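Local coordinates for vacuolar protein sorting-associated protein IST1 (Saccharomyces cerevisiae, PDB 3GGY), which regulates recruitment of the ATPase VPS4 to the ESCRT-III complex in a late step of cargo sorting at the multivesicular body, at residues I90-E93 with E94-V97; K98-M101 with D102-I105; I105-A108 with I109-I113. All coordinates share one frame; numbering follows the deposited sequence.

The three contacts follow one another along the chain, within the N-terminal domain of IST1. Contacts 1 and 2 are partly buried and both use helix 93-99, contact 1 at its start and contact 2 where the chain leaves it. Contact 3 is buried and lies wholly in helix 105-115, the next helix. The chemistry changes with place. Contact 1 is a capping box, contact 2 a histidine-carboxylate bond joined to an Asx turn, and contact 3 helical backbone bonding plus an asparagine-arginine pair. I105 belongs to both contacts 2 and 3. A salt bridge from E93 OE2 to R110 NH2, 2.7 Å long, ties contact 1 to contact 3.

Contact 1 of 3, residues I90-E93 with E94-V97; sequences ISTE and EQLV
T92 and Q95 form a capping box at the start of helix 93-99. T92 is the N-cap. Its OG1 accepts a weak bond from Q95 N at 3.3 Å. In return, Q95 OE1 takes the T92 N-H at 3.1 Å, with the donor tilted 19° from the carbonyl plane. The same oxygen accepts from S91 N at 2.9 Å, nearly along the C=O axis. Q95 can reach back because CG stands beside its own backbone N (chi1 -64°) and the chain is extended beyond it. On the way, Q95 CG runs across T92 OG1 at 3.1 Å.

Backbone bonds begin the helix, from L96 N to T92 O and from V97 N to E93 O at 2.9 Å.

The apolar contact is small: I90 CD1 meets L96 CD1 at 4.1 Å. The aliphatic part of E93 also lies alongside V97, CG to CG2, while its carboxylate pairs with R110.

With an alanine here in place of Q95, S91 N and T92 N would probably lose their shared acceptor, and the turn before the helix would be freer to move. The chemistry implies that one amide oxygen grips the two successive N-H groups leading into the helix, while T92 OG1 weakly caps Q95 N.

Contact 2 of 3, residues K98-M101 with D102-I105; sequences KEHM and DDGI
H100, a buried histidine, gives its ND1 proton to the carboxylate of D103 three residues on. The bond from H100 ND1 to D103 OD2 is short, 2.7 Å, and nearly straight at 165°. OD2 meets the ring at its ND1 edge, close to the ring plane, and receives the proton on its syn lone pair. Ring and carboxylate are nearly coplanar, 25° apart. The negative charge would be expected to favour a proton on ND1.

The other oxygen of D103 is used too. OD1 accepts from I105 N at 3.0 Å, on its anti side, which makes an Asx turn. D103 thus holds the histidine with one oxygen and the first turn of the next helix with the other. Its CG sits between the backbone N and the carbonyl carbon (chi1 47°), which turns the carboxylate back over the loop. This brings D103 OD1 to 3.1 Å from H100 O, two acceptors with no bond between them. M101 N is buried here with no partner in the model.

I105 packs beside the ring. Its CD1 approaches H100 ND1 obliquely at 3.9 Å, while its CB lies 4.0 Å from H100 CB. E99 CB sits above one ring face, offset toward the rim. G104 is the N-cap of the following helix.

The turn joins helix 93-99 to helix 105-115, where a backbone hydrogen bond links H100 and N106. H100 also packs on I90 and on V86 of helix 84-87, and D103 touches R83. I105 reaches L79 and L80 of helix 50-82, so the turn is set against both of these earlier helices.

Contact 3 of 3, residues I105-A108 with I109-I113; sequences INEA and IRSLI
N106 and R110 meet one turn apart on helix 105-115. R110 NE donates to N106 OD1 at 2.8 Å, nearly straight at 169°. The oxygen sits at the edge of the guanidinium, in its plane, but the donor stands above the amide plane, 38° out of it. N106 has CG opposite its backbone N (chi1 -174°), and the arginine chain is extended from CG to NE; together these bring OD1 and NE within reach of each other. R110 CG passes 3.1 Å from N106 O on the way.

The tight part is the helical backbone itself. I109 N bonds to I105 O at 2.9 Å, almost perfectly straight. R110 N reaches N106 O, and L112 N reaches A108 O. E107 O takes two donors, S111 N at 3.0 Å and S111 OG at 2.9 Å, from opposite faces of its plane. The serine hydroxyl is thereby satisfied within the helix. I109 CG2 fits 3.3 Å from N106 O.

The looser side is at E107, the one partly exposed residue here. Its side chain leaves the helix pointing away from 109-113, and its carboxylate bonds to Y76 OH of helix 50-82. A108 and L112, by contrast, are buried. A108 touches Y76, and L112 touches C77 and L80, all of helix 50-82. I109 meets M132 of helix 125-135.

The guanidinium of R110 has E93 on helix 93-99 as its salt-bridge partner, and N106 ND2 bonds to D150. The chemistry implies a buried arginine whose charge is probably balanced chiefly by E93. N106 steadies its NE and is itself held by D150, so this face of the helix ties helix 93-99 to the loop carrying D150.

Contact 1 of 3, residues I90-E93 with E94-V97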
loop_
_atom_site.group_PDB
_atom_site.type_symbol
_atom_site.label_atom_id
_atom_site.label_comp_id
_atom_site.label_asym_id
_atom_site.label_seq_id
_atom_site.Cartn_x
_atom_site.Cartn_y
_atom_site.Cartn_z
ATOM N N ILE A 90 9.252 9.559 22.697
ATOM C CA ILE A 90 8.581 10.608 21.931
ATOM C C ILE A 90 7.219 10.904 22.550
ATOM O O ILE A 90 6.356 10.027 22.621
ATOM C CB ILE A 90 8.383 10.185 20.461
ATOM C CG1 ILE A 90 9.725 9.771 19.855
ATOM C CG2 ILE A 90 7.799 11.343 19.662
ATOM C CD1 ILE A 90 9.616 9.191 18.460
ATOM N N SER A 91 7.027 12.142 23.000
ATOM C CA SER A 91 5.770 12.531 23.626
ATOM C C SER A 91 5.071 13.686 22.913
ATOM O O SER A 91 3.909 13.981 23.195
ATOM C CB SER A 91 6.011 12.905 25.092
ATOM O OG SER A 91 6.953 13.960 25.201
ATOM N N THR A 92 5.777 14.338 21.998
ATOM C CA THR A 92 5.201 15.455 21.255
ATOM C C THR A 92 5.531 15.398 19.772
ATOM O O THR A 92 6.538 14.815 19.359
ATOM C CB THR A 92 5.699 16.819 21.782
ATOM O OG1 THR A 92 7.077 16.995 21.430
ATOM C CG2 THR A 92 5.544 16.899 23.289
ATOM N N GLU A 93 4.674 16.028 18.978
ATOM C CA GLU A 93 4.852 16.071 17.539
ATOM C C GLU A 93 6.097 16.862 17.152
ATOM O O GLU A 93 6.741 16.567 16.150
ATOM C CB GLU A 93 3.604 16.676 16.888
ATOM C CG GLU A 93 3.684 16.776 15.389
ATOM C CD GLU A 93 2.332 16.986 14.740
ATOM O OE1 GLU A 93 1.335 17.230 15.462
ATOM O OE2 GLU A 93 2.269 16.911 13.499
ATOM N N GLU A 94 6.440 17.870 17.951
ATOM C CA GLU A 94 7.623 18.675 17.676
ATOM C C GLU A 94 8.852 17.773 17.686
ATOM O O GLU A 94 9.713 17.866 16.812
ATOM C CB GLU A 94 7.778 19.772 18.735
ATOM C CG GLU A 94 9.108 20.525 18.682
ATOM C CD GLU A 94 9.220 21.475 17.503
ATOM O OE1 GLU A 94 9.062 21.028 16.348
ATOM O OE2 GLU A 94 9.479 22.675 17.730
ATOM N N GLN A 95 8.928 16.895 18.681
ATOM C CA GLN A 95 10.054 15.976 18.790
ATOM C C GLN A 95 10.103 15.059 17.573
ATOM O O GLN A 95 11.156 14.862 16.967
ATOM C CB GLN A 95 9.926 15.131 20.058
ATOM C CG GLN A 95 10.005 15.925 21.354
ATOM C CD GLN A 95 9.809 15.048 22.575
ATOM O OE1 GLN A 95 8.795 14.364 22.704
ATOM N NE2 GLN A 95 10.780 15.065 23.479
ATOM N N LEU A 96 8.949 14.509 17.214
ATOM C CA LEU A 96 8.853 13.611 16.076
ATOM C C LEU A 96 9.365 14.250 14.789
ATOM O O LEU A 96 10.161 13.654 14.066
ATOM C CB LEU A 96 7.396 13.169 15.891
ATOM C CG LEU A 96 7.098 12.108 14.833
ATOM C CD1 LEU A 96 7.764 10.795 15.218
ATOM C CD2 LEU A 96 5.594 11.927 14.714
ATOM N N VAL A 97 8.925 15.474 14.515
ATOM C CA VAL A 97 9.311 16.171 13.295
ATOM C C VAL A 97 10.724 16.747 13.266
ATOM O O VAL A 97 11.375 16.738 12.220
ATOM C CB VAL A 97 8.306 17.306 12.981
ATOM C CG1 VAL A 97 8.728 18.050 11.729
ATOM C CG2 VAL A 97 6.913 16.723 12.795
#

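Contact 2 of 3, residues K98-M101 with D102-I105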
loop_
_atom_site.group_PDB
_atom_site.type_symbol
_atom_site.label_atom_id
_atom_site.label_comp_id
_atom_site.label_asym_id
_atom_site.label_seq_id
_atom_site.Cartn_x
_atom_site.Cartn_y
_atom_site.Cartn_z
ATOM N N LYS A 98 11.208 17.238 14.400
ATOM C CA LYS A 98 12.541 17.826 14.437
ATOM C C LYS A 98 13.665 16.875 14.831
ATOM O O LYS A 98 14.792 17.019 14.356
ATOM C CB LYS A 98 12.552 19.045 15.361
ATOM C CG LYS A 98 11.769 20.223 14.805
ATOM C CD LYS A 98 12.016 21.496 15.593
ATOM C CE LYS A 98 11.342 22.681 14.920
ATOM N NZ LYS A 98 11.664 23.968 15.592
ATOM N N GLU A 99 13.362 15.903 15.686
ATOM C CA GLU A 99 14.366 14.947 16.146
ATOM C C GLU A 99 14.325 13.578 15.467
ATOM O O GLU A 99 15.295 12.828 15.535
ATOM C CB GLU A 99 14.241 14.750 17.662
ATOM C CG GLU A 99 14.787 15.898 18.497
ATOM C CD GLU A 99 14.407 15.781 19.963
ATOM O OE1 GLU A 99 14.579 14.685 20.542
ATOM O OE2 GLU A 99 13.942 16.789 20.536
ATOM N N HIS A 100 13.216 13.249 14.812
ATOM C CA HIS A 100 13.092 11.948 14.164
ATOM C C HIS A 100 12.716 11.997 12.684
ATOM O O HIS A 100 11.934 11.177 12.203
ATOM C CB HIS A 100 12.078 11.098 14.932
ATOM C CG HIS A 100 12.473 10.838 16.349
ATOM N ND1 HIS A 100 13.505 9.990 16.686
ATOM C CD2 HIS A 100 12.002 11.343 17.514
ATOM C CE1 HIS A 100 13.654 9.984 17.998
ATOM N NE2 HIS A 100 12.755 10.796 18.524
ATOM N N MET A 101 13.281 12.956 11.965
ATOM C CA MET A 101 13.027 13.103 10.538
ATOM C C MET A 101 14.173 12.402 9.837
ATOM O O MET A 101 14.086 12.021 8.674
ATOM C CB MET A 101 13.024 14.587 10.152
ATOM C CG MET A 101 12.592 14.856 8.720
ATOM S SD MET A 101 10.870 14.394 8.421
ATOM C CE MET A 101 9.998 15.775 9.206
ATOM N N ASP A 102 15.260 12.250 10.576
ATOM C CA ASP A 102 16.442 11.612 10.053
ATOM C C ASP A 102 16.351 10.089 10.087
ATOM O O ASP A 102 16.585 9.436 9.077
ATOM C CB ASP A 102 17.670 12.075 10.828
ATOM C CG ASP A 102 18.950 11.606 10.197
ATOM O OD1 ASP A 102 18.895 10.671 9.374
ATOM O OD2 ASP A 102 20.017 12.164 10.526
ATOM N N ASP A 103 16.021 9.527 11.246
ATOM C CA ASP A 103 15.905 8.080 11.388
ATOM C C ASP A 103 14.691 7.521 10.635
ATOM O O ASP A 103 14.393 6.329 10.717
ATOM C CB ASP A 103 15.815 7.698 12.870
ATOM C CG ASP A 103 14.816 8.545 13.633
ATOM O OD1 ASP A 103 13.712 8.797 13.104
ATOM O OD2 ASP A 103 15.128 8.956 14.770
ATOM N N GLY A 104 13.993 8.395 9.914
ATOM C CA GLY A 104 12.836 7.984 9.132
ATOM C C GLY A 104 11.574 7.631 9.898
ATOM O O GLY A 104 10.587 7.184 9.303
ATOM N N ILE A 105 11.586 7.834 11.209
ATOM C CA ILE A 105 10.428 7.508 12.029
ATOM C C ILE A 105 9.219 8.387 11.716
ATOM O O ILE A 105 8.106 7.882 11.558
ATOM C CB ILE A 105 10.775 7.605 13.531
ATOM C CG1 ILE A 105 11.815 6.535 13.876
ATOM C CG2 ILE A 105 9.521 7.431 14.383
ATOM C CD1 ILE A 105 12.310 6.573 15.312
#

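Contact 3 of 3, residues I105-A108 with I109-I113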
loop_
_atom_site.group_PDB
_atom_site.type_symbol
_atom_site.label_atom_id
_atom_site.label_comp_id
_atom_site.label_asym_id
_atom_site.label_seq_id
_atom_site.Cartn_x
_atom_site.Cartn_y
_atom_site.Cartn_z
ATOM N N ILE A 105 11.586 7.834 11.209
ATOM C CA ILE A 105 10.428 7.508 12.029
ATOM C C ILE A 105 9.219 8.387 11.716
ATOM O O ILE A 105 8.106 7.882 11.558
ATOM C CB ILE A 105 10.775 7.605 13.531
ATOM C CG1 ILE A 105 11.815 6.535 13.876
ATOM C CG2 ILE A 105 9.521 7.431 14.383
ATOM C CD1 ILE A 105 12.310 6.573 15.312
ATOM N N ASN A 106 9.433 9.694 11.614
ATOM C CA ASN A 106 8.333 10.618 11.318
ATOM C C ASN A 106 7.532 10.143 10.107
ATOM O O ASN A 106 6.308 9.990 10.162
ATOM C CB ASN A 106 8.881 12.020 11.042
ATOM C CG ASN A 106 7.781 13.053 10.869
ATOM O OD1 ASN A 106 6.912 13.196 11.726
ATOM N ND2 ASN A 106 7.823 13.785 9.763
ATOM N N GLU A 107 8.249 9.913 9.014
ATOM C CA GLU A 107 7.681 9.459 7.758
ATOM C C GLU A 107 6.997 8.098 7.880
ATOM O O GLU A 107 5.894 7.898 7.374
ATOM C CB GLU A 107 8.805 9.382 6.729
ATOM C CG GLU A 107 8.388 8.970 5.347
ATOM C CD GLU A 107 9.575 8.897 4.414
ATOM O OE1 GLU A 107 10.344 9.883 4.356
ATOM O OE2 GLU A 107 9.737 7.862 3.741
ATOM N N ALA A 108 7.660 7.163 8.552
ATOM C CA ALA A 108 7.120 5.820 8.713
ATOM C C ALA A 108 5.806 5.754 9.491
ATOM O O ALA A 108 4.848 5.128 9.039
ATOM C CB ALA A 108 8.160 4.921 9.376
ATOM N N ILE A 109 5.755 6.395 10.655
ATOM C CA ILE A 109 4.548 6.357 11.471
ATOM C C ILE A 109 3.389 7.102 10.809
ATOM O O ILE A 109 2.247 6.643 10.847
ATOM C CB ILE A 109 4.804 6.941 12.878
ATOM C CG1 ILE A 109 3.602 6.665 13.781
ATOM C CG2 ILE A 109 5.087 8.431 12.785
ATOM C CD1 ILE A 109 3.375 5.179 14.054
ATOM N N ARG A 110 3.678 8.245 10.191
ATOM C CA ARG A 110 2.632 9.006 9.518
ATOM C C ARG A 110 2.044 8.217 8.351
ATOM O O ARG A 110 0.832 8.204 8.158
ATOM C CB ARG A 110 3.183 10.339 9.011
ATOM C CG ARG A 110 3.461 11.334 10.123
ATOM C CD ARG A 110 4.107 12.595 9.583
ATOM N NE ARG A 110 4.390 13.519 10.675
ATOM C CZ ARG A 110 3.503 14.362 11.191
ATOM N NH1 ARG A 110 2.271 14.417 10.705
ATOM N NH2 ARG A 110 3.838 15.120 12.228
ATOM N N SER A 111 2.902 7.549 7.583
ATOM C CA SER A 111 2.428 6.778 6.444
ATOM C C SER A 111 1.536 5.612 6.855
ATOM O O SER A 111 0.533 5.328 6.202
ATOM C CB SER A 111 3.613 6.261 5.619
ATOM O OG SER A 111 4.334 7.348 5.044
ATOM N N LEU A 112 1.899 4.936 7.938
ATOM C CA LEU A 112 1.114 3.799 8.406
ATOM C C LEU A 112 -0.252 4.231 8.919
ATOM O O LEU A 112 -1.255 3.561 8.681
ATOM C CB LEU A 112 1.891 3.055 9.490
ATOM C CG LEU A 112 3.078 2.283 8.909
ATOM C CD1 LEU A 112 4.011 1.842 10.032
ATOM C CD2 LEU A 112 2.572 1.079 8.125
ATOM N N ILE A 113 -0.298 5.362 9.610
ATOM C CA ILE A 113 -1.569 5.860 10.121
ATOM C C ILE A 113 -2.454 6.313 8.958
ATOM O O ILE A 113 -3.656 6.037 8.935
ATOM C CB ILE A 113 -1.331 7.018 11.111
ATOM C CG1 ILE A 113 -0.706 6.449 12.389
ATOM C CG2 ILE A 113 -2.640 7.740 11.422
ATOM C CD1 ILE A 113 -0.261 7.505 13.392
#